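Local atomic coordinates of putative trimethylamine methyltransferase (Rhizobium meliloti, PDB entry 4YYC), a protein that probably acts as a methyltransferase of the trimethylamine methyltransferase family, its exact substrate not being established here. Residues G58-L61 with I62-N65; R437-G440 with P441-Y445; M417-M420 with A421-V424. All coordinates share one frame; numbering follows the deposited sequence.

Interaction 1 of 3, residues G58-L61 with I62-N65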
loop_
_atom_site.group_PDB
_atom_site.type_symbol
_atom_site.label_atom_id
_atom_site.label_comp_id
_atom_site.label_asym_id
_atom_site.label_seq_id
_atom_site.Cartn_x
_atom_site.Cartn_y
_atom_site.Cartn_z
ATOM N N GLY A 58 -22.638 -3.153 10.401
ATOM C CA GLY A 58 -21.539 -2.578 11.136
ATOM C C GLY A 58 -21.611 -1.066 11.131
ATOM O O GLY A 58 -21.325 -0.425 12.126
ATOM N N LEU A 59 -21.955 -0.485 9.992
ATOM C CA LEU A 59 -22.054 0.967 9.908
ATOM C C LEU A 59 -23.174 1.476 10.820
ATOM O O LEU A 59 -22.989 2.432 11.571
ATOM C CB LEU A 59 -22.323 1.428 8.496
ATOM C CG LEU A 59 -21.160 1.186 7.559
ATOM C CD1 LEU A 59 -21.608 1.166 6.107
ATOM C CD2 LEU A 59 -20.103 2.261 7.808
ATOM N N GLN A 60 -24.338 0.841 10.728
ATOM C CA GLN A 60 -25.448 1.191 11.616
ATOM C C GLN A 60 -25.106 1.035 13.097
ATOM O O GLN A 60 -25.542 1.812 13.924
ATOM C CB GLN A 60 -26.674 0.340 11.263
ATOM C CG GLN A 60 -27.321 0.800 9.974
ATOM C CD GLN A 60 -28.619 0.056 9.689
ATOM O OE1 GLN A 60 -29.345 -0.290 10.597
ATOM N NE2 GLN A 60 -28.896 -0.189 8.437
ATOM N N LEU A 61 -24.309 0.028 13.420
ATOM C CA LEU A 61 -23.899 -0.207 14.790
ATOM C C LEU A 61 -23.048 0.935 15.330
ATOM O O LEU A 61 -23.291 1.434 16.423
ATOM C CB LEU A 61 -23.147 -1.527 14.850
ATOM C CG LEU A 61 -22.529 -1.923 16.182
ATOM C CD1 LEU A 61 -23.603 -2.065 17.233
ATOM C CD2 LEU A 61 -21.817 -3.271 15.984
ATOM N N ILE A 62 -22.049 1.321 14.545
ATOM C CA ILE A 62 -21.175 2.433 14.927
ATOM C C ILE A 62 -21.980 3.728 15.029
ATOM O O ILE A 62 -21.811 4.483 15.976
ATOM C CB ILE A 62 -19.991 2.605 13.967
ATOM C CG1 ILE A 62 -19.127 1.330 13.914
ATOM C CG2 ILE A 62 -19.133 3.793 14.386
ATOM C CD1 ILE A 62 -18.572 0.889 15.246
ATOM N N GLU A 63 -22.862 3.984 14.076
ATOM C CA GLU A 63 -23.688 5.202 14.083
ATOM C C GLU A 63 -24.601 5.244 15.325
ATOM O O GLU A 63 -24.699 6.252 16.008
ATOM C CB GLU A 63 -24.480 5.314 12.767
ATOM C CG GLU A 63 -23.582 5.620 11.573
ATOM C CD GLU A 63 -24.231 5.457 10.215
ATOM O OE1 GLU A 63 -25.195 4.676 10.083
ATOM O OE2 GLU A 63 -23.711 6.028 9.239
ATOM N N ARG A 64 -25.219 4.118 15.647
ATOM C CA ARG A 64 -26.073 4.036 16.806
ATOM C C ARG A 64 -25.279 4.265 18.097
ATOM O O ARG A 64 -25.695 5.032 18.984
ATOM C CB ARG A 64 -26.712 2.640 16.843
ATOM C CG ARG A 64 -27.849 2.447 17.777
ATOM C CD ARG A 64 -28.660 1.214 17.384
ATOM N NE ARG A 64 -27.861 0.015 17.180
ATOM C CZ ARG A 64 -27.735 -0.686 16.047
ATOM N NH1 ARG A 64 -28.366 -0.364 14.924
ATOM N NH2 ARG A 64 -26.970 -1.760 16.049
ATOM N N ASN A 65 -24.121 3.622 18.194
ATOM C CA ASN A 65 -23.272 3.767 19.361
ATOM C C ASN A 65 -22.737 5.194 19.529
ATOM O O ASN A 65 -22.619 5.687 20.656
ATOM C CB ASN A 65 -22.112 2.742 19.329
ATOM C CG ASN A 65 -22.578 1.328 19.627
ATOM O OD1 ASN A 65 -23.762 1.078 19.872
ATOM N ND2 ASN A 65 -21.624 0.368 19.611
HETATM O O HOH W 1 -29.657 1.231 13.194
#
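R64 folds its guanidinium group back over the preceding turn of helix 56-73, so that one face lies above Q60 O and the CA of L61 while NH2 comes 3.6 Å from L61 CD1. The bend at chi3 (50°) turns the end of the chain back toward that turn. L61 meets the guanidinium obliquely, and the same methyl, CD1, also lies 3.9 Å from ND2 of N65, four residues after L61. That amide nitrogen is hydrogen-bonded to Q431 of the second subunit, whose side chain L61 also packs against. At the NH1 edge, on the side of Q60, water 1 lies in the guanidinium plane; it donates to Q60 OE1 (3.0 Å) and weakly accepts from R64 NH1, while Q60 NE2 is hydrogen-bonded to E56, one turn earlier. Underneath run regular helical bonds such as N65 N to L61 O at 2.9 Å. L59 and I62, branched and apolar, suit the side packed on helices of the same chain, and the E63 carboxylate forms a salt bridge with R349. The guanidinium thus lies over Q60 O without bonding it, and its polar link to the Q60 side chain runs through one water, with a weak bond on the arginine side.

Interaction 2 of 3, residues R437-G440 with P441-Y445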
loop_
_atom_site.group_PDB
_atom_site.type_symbol
_atom_site.label_atom_id
_atom_site.label_comp_id
_atom_site.label_asym_id
_atom_site.label_seq_id
_atom_site.Cartn_x
_atom_site.Cartn_y
_atom_site.Cartn_z
ATOM N N ARG A 437 -2.044 -8.831 -32.475
ATOM C CA ARG A 437 -1.994 -9.479 -33.794
ATOM C C ARG A 437 -0.678 -9.277 -34.531
ATOM O O ARG A 437 -0.129 -10.219 -35.121
ATOM C CB ARG A 437 -3.090 -8.916 -34.688
ATOM C CG ARG A 437 -4.487 -9.247 -34.251
ATOM C CD ARG A 437 -5.490 -8.663 -35.241
ATOM N NE ARG A 437 -6.816 -9.208 -34.971
ATOM C CZ ARG A 437 -7.827 -8.556 -34.401
ATOM N NH1 ARG A 437 -7.739 -7.255 -34.048
ATOM N NH2 ARG A 437 -8.975 -9.212 -34.215
ATOM N N GLU A 438 -0.203 -8.036 -34.554
ATOM C CA GLU A 438 0.979 -7.689 -35.353
ATOM C C GLU A 438 2.245 -8.269 -34.722
ATOM O O GLU A 438 3.137 -8.728 -35.421
ATOM C CB GLU A 438 1.107 -6.164 -35.513
ATOM N N VAL A 439 2.306 -8.297 -33.402
ATOM C CA VAL A 439 3.467 -8.861 -32.717
ATOM C C VAL A 439 3.367 -10.378 -32.794
ATOM O O VAL A 439 4.270 -11.053 -33.322
ATOM C CB VAL A 439 3.554 -8.338 -31.260
ATOM C CG1 VAL A 439 4.609 -9.059 -30.431
ATOM C CG2 VAL A 439 3.880 -6.858 -31.301
ATOM N N GLY A 440 2.271 -10.902 -32.244
ATOM C CA GLY A 440 2.008 -12.345 -32.250
ATOM C C GLY A 440 2.918 -13.149 -31.314
ATOM O O GLY A 440 3.810 -12.603 -30.631
ATOM N N PRO A 441 2.695 -14.465 -31.265
ATOM C CA PRO A 441 3.460 -15.273 -30.312
ATOM C C PRO A 441 4.963 -15.273 -30.582
ATOM O O PRO A 441 5.390 -15.349 -31.728
ATOM C CB PRO A 441 2.868 -16.683 -30.510
ATOM C CG PRO A 441 1.477 -16.445 -31.024
ATOM C CD PRO A 441 1.651 -15.263 -31.945
ATOM N N GLY A 442 5.767 -15.206 -29.532
ATOM C CA GLY A 442 7.199 -15.380 -29.679
ATOM C C GLY A 442 7.936 -14.125 -30.082
ATOM O O GLY A 442 9.151 -14.192 -30.284
ATOM N N SER A 443 7.231 -12.995 -30.228
ATOM C CA SER A 443 7.886 -11.747 -30.581
ATOM C C SER A 443 7.931 -10.817 -29.356
ATOM O O SER A 443 7.971 -11.270 -28.215
ATOM C CB SER A 443 7.216 -11.168 -31.833
ATOM O OG SER A 443 7.954 -10.065 -32.323
ATOM N N HIS A 444 8.021 -9.521 -29.572
ATOM C CA HIS A 444 8.000 -8.581 -28.461
ATOM C C HIS A 444 7.446 -7.279 -28.960
ATOM O O HIS A 444 7.424 -7.029 -30.174
ATOM C CB HIS A 444 9.400 -8.396 -27.886
ATOM C CG HIS A 444 10.357 -7.778 -28.852
ATOM N ND1 HIS A 444 10.521 -6.413 -28.962
ATOM C CD2 HIS A 444 11.180 -8.332 -29.773
ATOM C CE1 HIS A 444 11.397 -6.149 -29.914
ATOM N NE2 HIS A 444 11.820 -7.296 -30.415
ATOM N N TYR A 445 7.025 -6.453 -28.007
ATOM C CA TYR A 445 6.270 -5.248 -28.269
ATOM C C TYR A 445 7.081 -3.934 -28.221
ATOM O O TYR A 445 6.484 -2.857 -28.428
ATOM C CB TYR A 445 5.153 -5.127 -27.240
ATOM C CG TYR A 445 4.067 -6.178 -27.363
ATOM C CD1 TYR A 445 4.206 -7.422 -26.781
ATOM C CD2 TYR A 445 2.864 -5.876 -28.000
ATOM C CE1 TYR A 445 3.188 -8.380 -26.860
ATOM C CE2 TYR A 445 1.844 -6.815 -28.096
ATOM C CZ TYR A 445 2.010 -8.065 -27.531
ATOM O OH TYR A 445 0.990 -8.980 -27.611
HETATM O O HOH W 2 4.997 -13.491 -33.773
#
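With chi1 at 171°, V439 swings CG1 to the far side from its own nitrogen, and Y445 has CG beside its backbone N (chi1 -68°), which together set the valine methyls over one face of the tyrosine ring. CG1 stands 3.9 Å from the ring centroid and only 10° off the ring normal, a CH-pi contact over the centre, while CG2 reaches CD2 near the rim at 3.6 Å. The valine also touches S443, its CG1 lying 3.6 Å from the serine CB. Between these residues the chain leaves helix 433-439 at G440, whose positive phi suits a residue without a side chain, and swings through a type II beta turn. The ring of P441 fits the first corner; G442 readily takes the positive phi of the second, where a side chain would press on the preceding carbonyl. S443 N closes the turn weakly on G440 O, and water 2 also bridges it, donating to V439 O and P441 O. Replacing Y445 by alanine would remove the ring, and the V439 methyls would probably lose the face they rest on, along with the weak bond to Q292 of the second subunit. The valine-ring contact is thus apolar, while backbone bonds from G442 and Y445 to the second subunit also tie the loop.

Interaction 3 of 3, residues M417-M420 with A421-V424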
loop_
_atom_site.group_PDB
_atom_site.type_symbol
_atom_site.label_atom_id
_atom_site.label_comp_id
_atom_site.label_asym_id
_atom_site.label_seq_id
_atom_site.Cartn_x
_atom_site.Cartn_y
_atom_site.Cartn_z
HETATM N N MSE A 417 -0.056 7.794 -7.200
HETATM C CA MSE A 417 -1.438 7.728 -6.742
HETATM C C MSE A 417 -2.374 8.485 -7.681
HETATM O O MSE A 417 -3.468 8.027 -8.004
HETATM C CB MSE A 417 -1.629 8.300 -5.333
HETATM C CG MSE A 417 -0.806 7.605 -4.260
HETATM SE SE MSE A 417 -1.196 5.687 -4.016
HETATM C CE MSE A 417 0.596 5.009 -3.425
ATOM N N GLN A 418 -1.926 9.628 -8.196
ATOM C CA GLN A 418 -2.698 10.403 -9.148
ATOM C C GLN A 418 -2.973 9.586 -10.412
ATOM O O GLN A 418 -4.094 9.584 -10.921
ATOM C CB GLN A 418 -1.935 11.706 -9.481
ATOM C CG GLN A 418 -2.611 12.571 -10.504
ATOM C CD GLN A 418 -2.931 13.986 -10.075
ATOM O OE1 GLN A 418 -2.203 14.591 -9.277
ATOM N NE2 GLN A 418 -3.952 14.562 -10.691
ATOM N N LYS A 419 -1.967 8.892 -10.887
ATOM C CA LYS A 419 -2.151 8.072 -12.092
ATOM C C LYS A 419 -3.047 6.856 -11.799
ATOM O O LYS A 419 -3.936 6.539 -12.603
ATOM C CB LYS A 419 -0.786 7.663 -12.631
ATOM C CG LYS A 419 -0.834 6.765 -13.852
ATOM C CD LYS A 419 -1.487 7.493 -15.055
ATOM C CE LYS A 419 -1.515 6.581 -16.280
ATOM N NZ LYS A 419 -0.132 6.109 -16.597
HETATM N N MSE A 420 -2.828 6.188 -10.661
HETATM C CA MSE A 420 -3.641 5.028 -10.238
HETATM C C MSE A 420 -5.102 5.363 -10.218
HETATM O O MSE A 420 -5.966 4.573 -10.616
HETATM C CB MSE A 420 -3.196 4.565 -8.840
HETATM C CG MSE A 420 -4.008 3.421 -8.228
HETATM SE SE MSE A 420 -3.317 1.794 -9.092
HETATM C CE MSE A 420 -1.659 1.927 -8.032
ATOM N N ALA A 421 -5.415 6.544 -9.711
ATOM C CA ALA A 421 -6.801 6.996 -9.539
ATOM C C ALA A 421 -7.578 7.065 -10.820
ATOM O O ALA A 421 -8.807 7.036 -10.761
ATOM C CB ALA A 421 -6.787 8.357 -8.879
ATOM N N GLU A 422 -6.896 7.137 -11.961
ATOM C CA GLU A 422 -7.579 7.178 -13.280
ATOM C C GLU A 422 -8.156 5.826 -13.642
ATOM O O GLU A 422 -8.993 5.742 -14.549
ATOM C CB GLU A 422 -6.636 7.611 -14.385
ATOM C CG GLU A 422 -6.032 8.991 -14.207
ATOM C CD GLU A 422 -5.042 9.319 -15.325
ATOM O OE1 GLU A 422 -4.825 8.476 -16.221
ATOM O OE2 GLU A 422 -4.465 10.418 -15.302
ATOM N N GLY A 423 -7.693 4.770 -12.989
ATOM C CA GLY A 423 -8.227 3.413 -13.223
ATOM C C GLY A 423 -7.821 2.869 -14.586
ATOM O O GLY A 423 -6.818 3.302 -15.171
ATOM N N VAL A 424 -8.617 1.942 -15.097
ATOM C CA VAL A 424 -8.230 1.174 -16.301
ATOM C C VAL A 424 -8.872 1.760 -17.537
ATOM O O VAL A 424 -10.106 1.869 -17.596
ATOM C CB VAL A 424 -8.647 -0.292 -16.189
ATOM C CG1 VAL A 424 -8.240 -1.082 -17.450
ATOM C CG2 VAL A 424 -8.020 -0.913 -14.964
HETATM O O HOH W 3 -4.342 4.580 -14.554
#
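A421 N bonds to M417 O at 3.0 Å in the i to i+4 pattern of helix 404-420, and a type I beta turn from M420 to G423 follows, G423 N donating to M420 O at 2.9 Å from above the carbonyl plane. Among the side chains, K419 and E422 meet obliquely: the lysine CD lies 3.7 Å from E422 OE1, so its methylene portion, rather than its ammonium, touches the carboxylate. The bends at chi2 (64°) and chi4 carry NZ onward to a salt bridge with E335 of the second subunit, leaving it 5.3 Å from E422 OE1. At its base E422 packs on the lysine backbone, its CB 3.4 Å from K419 O. Its neighbour A421 has a methyl small enough to sit 3.4 Å from M417 O and to fit against I44 and R46. The selenomethionine M417 presents a flexible apolar chain to L382 on helix 368-383, and M420 does so too in one of its two conformers, whereas the Q418 amide is hydrogen-bonded to S173, H175 and the backbone of P42. E422 N reaches K419 O (3.1 Å) from 57° out of the carbonyl plane. G423 takes positive phi (71°), easily adopted by a glycine, and turns the chain away. Water 3 donates to K419 O (2.8 Å) and G423 O, joining the helix to the departing chain. K419 O thus receives both an N-H and a water, while the nearby carboxylate probably adds only a longer-range attraction to a lysine already committed to the other subunit.

Overall arrangement
All three are local, partly buried contacts that touch the second subunit, yet they occupy different places. Interaction 1 lies within a continuing helix, 56-73, and half its touching residues are buried; interactions 2 and 3, with a smaller buried share, mark where helices 433-439 and 404-420 give way to loops. No two share a helix. Interaction 3 is nearest the chain's centre, about 19 Å away centre to centre, and interaction 2 farthest, about 46 Å, on an outlying part of the chain. The chemistry follows: mid-helix, side chains divide between their own chain, the partner subunit and water, whereas at the two helix exits turns, glycines and bridging waters manage the backbone.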